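Local coordinates for protein GH26A (Muricauda sp. MAR_2010_75, PDB 6Q75) that probably hydrolyses glycosidic bonds in polysaccharides as a family 26 glycoside hydrolase built on a beta/alpha barrel, at residues 138-149 and 196-204. Sequence-based numbering, arbitrary orientation.
Sequences MLTPGTELFQRW and KLWKQLYDR
Trp149 and Gln200 meet because both first torsions place CG opposite the backbone N (chi1 173° and -170°), sending the indole out from helix 144-165 and the glutamine chain, extended beyond CG, back past it. The indole fits knob-into-hole among Leu197, Gln200, Leu201 and Arg204. Three contacts document the fit. Gln200 CG lies 3.6 Å from Trp149 CH2. Leu201 CD1 stands 4.0 Å from Trp149 CZ2, and Leu197 CD1 comes within 3.7 Å of Trp149 NE1. That indole N-H is hydrogen-bonded to the hydroxyl of Tyr175, which should help fix the ring's rotation.

The Gln200 amide, its plane steeply inclined to the indole, fills the space between Trp149, Phe146 and Leu139. Its orientation in the model is probably reversed, so the 3.0 Å from Gln200 OE1 to Met138 O leaves the bonding there unsettled. Next to the amide, Leu139 CD2 packs 3.8 Å from Leu197 CA, while Leu139 CD1 runs against the aliphatic part of Lys196, 3.8 Å from its CD. Met138, bent about its third torsion, brings CE to 3.9 Å from Leu197 CD1.

Thr143 N-caps helix 144-165, its OG1 accepting from Phe146 N. The segment axes approach to 13.0 Å at 51°, a separation bridged by large side chains. Arg204 also forms a salt bridge with Asp154 of helix 144-165. Behind helix 194-208, Trp198 and Tyr202 meet Trp218 and Trp216, respectively, of strand 214-221. The contact joins successive outer helices of the barrel, before and after strand 170-173, which pairs with strands 104-108 and 214-221; helix 132-138 touches Leu197 through Trp135.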
loop_
_atom_site.group_PDB
_atom_site.type_symbol
_atom_site.label_atom_id
_atom_site.label_comp_id
_atom_site.label_asym_id
_atom_site.label_seq_id
_atom_site.Cartn_x
_atom_site.Cartn_y
_atom_site.Cartn_z
ATOM N N MET A 138 -18.760 -4.892 13.495
ATOM C CA MET A 138 -17.721 -5.543 12.717
ATOM C C MET A 138 -16.486 -5.816 13.571
ATOM O O MET A 138 -15.719 -6.727 13.267
ATOM C CB MET A 138 -17.340 -4.613 11.556
ATOM C CG MET A 138 -16.047 -4.940 10.836
ATOM S SD MET A 138 -15.516 -3.554 9.776
ATOM C CE MET A 138 -14.782 -2.491 11.023
ATOM N N LEU A 139 -16.308 -5.079 14.663
ATOM C CA LEU A 139 -15.167 -5.264 15.547
ATOM C C LEU A 139 -15.542 -6.039 16.794
ATOM O O LEU A 139 -14.813 -5.983 17.785
ATOM C CB LEU A 139 -14.570 -3.915 15.936
ATOM C CG LEU A 139 -14.112 -3.115 14.726
ATOM C CD1 LEU A 139 -13.591 -1.737 15.152
ATOM C CD2 LEU A 139 -13.043 -3.896 13.991
ATOM N N THR A 140 -16.688 -6.704 16.775
ATOM C CA THR A 140 -17.187 -7.443 17.937
ATOM C C THR A 140 -17.411 -8.904 17.584
ATOM O O THR A 140 -18.424 -9.237 16.942
ATOM C CB THR A 140 -18.485 -6.828 18.446
ATOM O OG1 THR A 140 -18.258 -5.459 18.809
ATOM C CG2 THR A 140 -18.968 -7.605 19.686
ATOM N N PRO A 141 -16.519 -9.815 17.971
ATOM C CA PRO A 141 -16.777 -11.240 17.726
ATOM C C PRO A 141 -18.177 -11.661 18.161
ATOM O O PRO A 141 -18.712 -11.193 19.169
ATOM C CB PRO A 141 -15.689 -11.933 18.554
ATOM C CG PRO A 141 -14.540 -10.950 18.480
ATOM C CD PRO A 141 -15.191 -9.588 18.568
ATOM N N GLY A 142 -18.801 -12.512 17.346
ATOM C CA GLY A 142 -20.133 -13.007 17.608
ATOM C C GLY A 142 -21.226 -12.358 16.779
ATOM O O GLY A 142 -22.303 -12.954 16.631
ATOM N N THR A 143 -20.992 -11.153 16.242
ATOM C CA THR A 143 -22.036 -10.512 15.455
ATOM C C THR A 143 -22.030 -11.013 14.013
ATOM O O THR A 143 -21.050 -11.583 13.519
ATOM C CB THR A 143 -21.868 -8.989 15.431
ATOM O OG1 THR A 143 -20.681 -8.677 14.698
ATOM C CG2 THR A 143 -21.765 -8.410 16.836
ATOM N N GLU A 144 -23.132 -10.732 13.314
ATOM C CA GLU A 144 -23.199 -11.054 11.897
ATOM C C GLU A 144 -22.157 -10.268 11.107
ATOM O O GLU A 144 -21.530 -10.801 10.186
ATOM C CB GLU A 144 -24.598 -10.769 11.355
ATOM C CG GLU A 144 -24.772 -11.206 9.904
ATOM C CD GLU A 144 -26.012 -10.625 9.251
ATOM O OE1 GLU A 144 -26.232 -9.402 9.368
ATOM O OE2 GLU A 144 -26.762 -11.392 8.617
ATOM N N LEU A 145 -21.951 -9.004 11.443
ATOM C CA LEU A 145 -20.995 -8.245 10.643
ATOM C C LEU A 145 -19.553 -8.672 10.901
ATOM O O LEU A 145 -18.724 -8.617 9.983
ATOM C CB LEU A 145 -21.149 -6.737 10.867
ATOM C CG LEU A 145 -22.432 -6.160 10.264
ATOM C CD1 LEU A 145 -22.511 -4.658 10.499
ATOM C CD2 LEU A 145 -22.569 -6.507 8.790
ATOM N N PHE A 146 -19.219 -9.073 12.130
ATOM C CA PHE A 146 -17.879 -9.603 12.371
ATOM C C PHE A 146 -17.664 -10.894 11.586
ATOM O O PHE A 146 -16.622 -11.085 10.953
ATOM C CB PHE A 146 -17.649 -9.826 13.872
ATOM C CG PHE A 146 -16.352 -10.531 14.191
ATOM C CD1 PHE A 146 -16.284 -11.918 14.187
ATOM C CD2 PHE A 146 -15.215 -9.821 14.520
ATOM C CE1 PHE A 146 -15.101 -12.587 14.476
ATOM C CE2 PHE A 146 -14.019 -10.493 14.812
ATOM C CZ PHE A 146 -13.969 -11.866 14.794
ATOM N N GLN A 147 -18.643 -11.794 11.620
ATOM C CA GLN A 147 -18.536 -13.036 10.861
ATOM C C GLN A 147 -18.383 -12.756 9.368
ATOM O O GLN A 147 -17.527 -13.348 8.698
ATOM C CB GLN A 147 -19.765 -13.913 11.120
ATOM C CG GLN A 147 -19.867 -15.074 10.170
ATOM N N ARG A 148 -19.188 -11.834 8.836
ATOM C CA ARG A 148 -19.084 -11.486 7.425
ATOM C C ARG A 148 -17.738 -10.841 7.118
ATOM O O ARG A 148 -17.153 -11.089 6.058
ATOM C CB ARG A 148 -20.244 -10.566 7.024
ATOM C CG ARG A 148 -21.627 -11.267 7.051
ATOM C CD ARG A 148 -22.753 -10.295 6.684
ATOM N NE ARG A 148 -22.461 -9.678 5.389
ATOM C CZ ARG A 148 -22.750 -10.246 4.226
ATOM N NH1 ARG A 148 -23.373 -11.417 4.193
ATOM N NH2 ARG A 148 -22.438 -9.642 3.098
ATOM N N TRP A 149 -17.228 -10.012 8.034
ATOM C CA TRP A 149 -15.904 -9.430 7.832
ATOM C C TRP A 149 -14.837 -10.519 7.789
ATOM O O TRP A 149 -13.937 -10.484 6.946
ATOM C CB TRP A 149 -15.601 -8.401 8.925
ATOM C CG TRP A 149 -14.198 -7.854 8.903
ATOM C CD1 TRP A 149 -13.743 -6.754 8.206
ATOM C CD2 TRP A 149 -13.062 -8.398 9.580
ATOM N NE1 TRP A 149 -12.388 -6.579 8.433
ATOM C CE2 TRP A 149 -11.951 -7.582 9.270
ATOM C CE3 TRP A 149 -12.873 -9.503 10.423
ATOM C CZ2 TRP A 149 -10.666 -7.832 9.779
ATOM C CZ3 TRP A 149 -11.597 -9.751 10.924
ATOM C CH2 TRP A 149 -10.515 -8.917 10.601
ATOM N N LYS A 196 -8.422 -0.200 15.971
ATOM C CA LYS A 196 -8.948 -1.504 16.361
ATOM C C LYS A 196 -9.217 -2.379 15.140
ATOM O O LYS A 196 -9.030 -3.605 15.205
ATOM C CB LYS A 196 -10.214 -1.325 17.205
ATOM C CG LYS A 196 -10.735 -2.641 17.802
ATOM C CD LYS A 196 -12.038 -2.461 18.562
ATOM C CE LYS A 196 -12.209 -3.577 19.609
ATOM N NZ LYS A 196 -13.276 -3.302 20.626
ATOM N N LEU A 197 -9.645 -1.774 14.023
ATOM C CA LEU A 197 -9.741 -2.517 12.771
ATOM C C LEU A 197 -8.368 -3.010 12.321
ATOM O O LEU A 197 -8.219 -4.164 11.907
ATOM C CB LEU A 197 -10.385 -1.649 11.679
ATOM C CG LEU A 197 -10.368 -2.237 10.258
ATOM C CD1 LEU A 197 -11.128 -3.581 10.262
ATOM C CD2 LEU A 197 -10.995 -1.268 9.208
ATOM N N TRP A 198 -7.355 -2.140 12.372
ATOM C CA TRP A 198 -6.014 -2.542 11.963
ATOM C C TRP A 198 -5.538 -3.747 12.766
ATOM O O TRP A 198 -5.037 -4.735 12.206
ATOM C CB TRP A 198 -5.057 -1.370 12.147
ATOM C CG TRP A 198 -3.660 -1.642 11.674
ATOM C CD1 TRP A 198 -2.640 -2.226 12.373
ATOM C CD2 TRP A 198 -3.137 -1.332 10.383
ATOM N NE1 TRP A 198 -1.504 -2.287 11.587
ATOM C CE2 TRP A 198 -1.789 -1.745 10.362
ATOM C CE3 TRP A 198 -3.683 -0.745 9.235
ATOM C CZ2 TRP A 198 -0.977 -1.583 9.242
ATOM C CZ3 TRP A 198 -2.873 -0.596 8.120
ATOM C CH2 TRP A 198 -1.543 -1.024 8.131
ATOM N N LYS A 199 -5.702 -3.690 14.089
ATOM C CA LYS A 199 -5.216 -4.779 14.931
ATOM C C LYS A 199 -6.008 -6.060 14.711
ATOM O O LYS A 199 -5.444 -7.159 14.794
ATOM C CB LYS A 199 -5.274 -4.365 16.397
ATOM C CG LYS A 199 -4.374 -3.179 16.749
ATOM C CD LYS A 199 -4.716 -2.712 18.143
ATOM C CE LYS A 199 -4.352 -1.266 18.405
ATOM N NZ LYS A 199 -4.910 -0.902 19.749
ATOM N N GLN A 200 -7.307 -5.940 14.428
ATOM C CA GLN A 200 -8.122 -7.124 14.156
ATOM C C GLN A 200 -7.698 -7.793 12.852
ATOM O O GLN A 200 -7.634 -9.028 12.762
ATOM C CB GLN A 200 -9.607 -6.748 14.114
ATOM C CG GLN A 200 -10.559 -7.938 14.083
ATOM C CD GLN A 200 -12.014 -7.495 14.212
ATOM O OE1 GLN A 200 -12.769 -7.476 13.231
ATOM N NE2 GLN A 200 -12.393 -7.100 15.406
ATOM N N LEU A 201 -7.418 -6.995 11.822
ATOM C CA LEU A 201 -6.909 -7.567 10.583
ATOM C C LEU A 201 -5.541 -8.195 10.818
ATOM O O LEU A 201 -5.243 -9.277 10.298
ATOM C CB LEU A 201 -6.822 -6.487 9.497
ATOM C CG LEU A 201 -6.319 -7.012 8.138
ATOM C CD1 LEU A 201 -7.392 -7.864 7.494
ATOM C CD2 LEU A 201 -5.969 -5.862 7.183
ATOM N N TYR A 202 -4.694 -7.517 11.594
ATOM C CA TYR A 202 -3.360 -8.038 11.870
ATOM C C TYR A 202 -3.459 -9.392 12.551
ATOM O O TYR A 202 -2.804 -10.359 12.141
ATOM C CB TYR A 202 -2.588 -7.040 12.732
ATOM C CG TYR A 202 -1.138 -7.407 12.922
ATOM C CD1 TYR A 202 -0.780 -8.360 13.858
ATOM C CD2 TYR A 202 -0.127 -6.792 12.177
ATOM C CE1 TYR A 202 0.527 -8.723 14.054
ATOM C CE2 TYR A 202 1.213 -7.153 12.377
ATOM C CZ TYR A 202 1.525 -8.113 13.317
ATOM O OH TYR A 202 2.834 -8.512 13.552
ATOM N N ASP A 203 -4.288 -9.472 13.594
ATOM C CA ASP A 203 -4.482 -10.738 14.291
ATOM C C ASP A 203 -4.969 -11.823 13.336
ATOM O O ASP A 203 -4.498 -12.967 13.395
ATOM C CB ASP A 203 -5.456 -10.541 15.460
ATOM C CG ASP A 203 -5.725 -11.826 16.239
ATOM O OD1 ASP A 203 -4.799 -12.363 16.894
ATOM O OD2 ASP A 203 -6.884 -12.288 16.203
ATOM N N ARG A 204 -5.930 -11.509 12.465
ATOM C CA ARG A 204 -6.451 -12.575 11.617
ATOM C C ARG A 204 -5.405 -13.038 10.612
ATOM O O ARG A 204 -5.252 -14.228 10.359
ATOM C CB ARG A 204 -7.719 -12.134 10.886
ATOM C CG ARG A 204 -8.320 -13.313 10.090
ATOM C CD ARG A 204 -9.834 -13.261 9.896
ATOM N NE ARG A 204 -10.351 -14.569 9.465
ATOM C CZ ARG A 204 -10.814 -15.513 10.285
ATOM N NH1 ARG A 204 -10.849 -15.309 11.597
ATOM N NH2 ARG A 204 -11.258 -16.668 9.798
#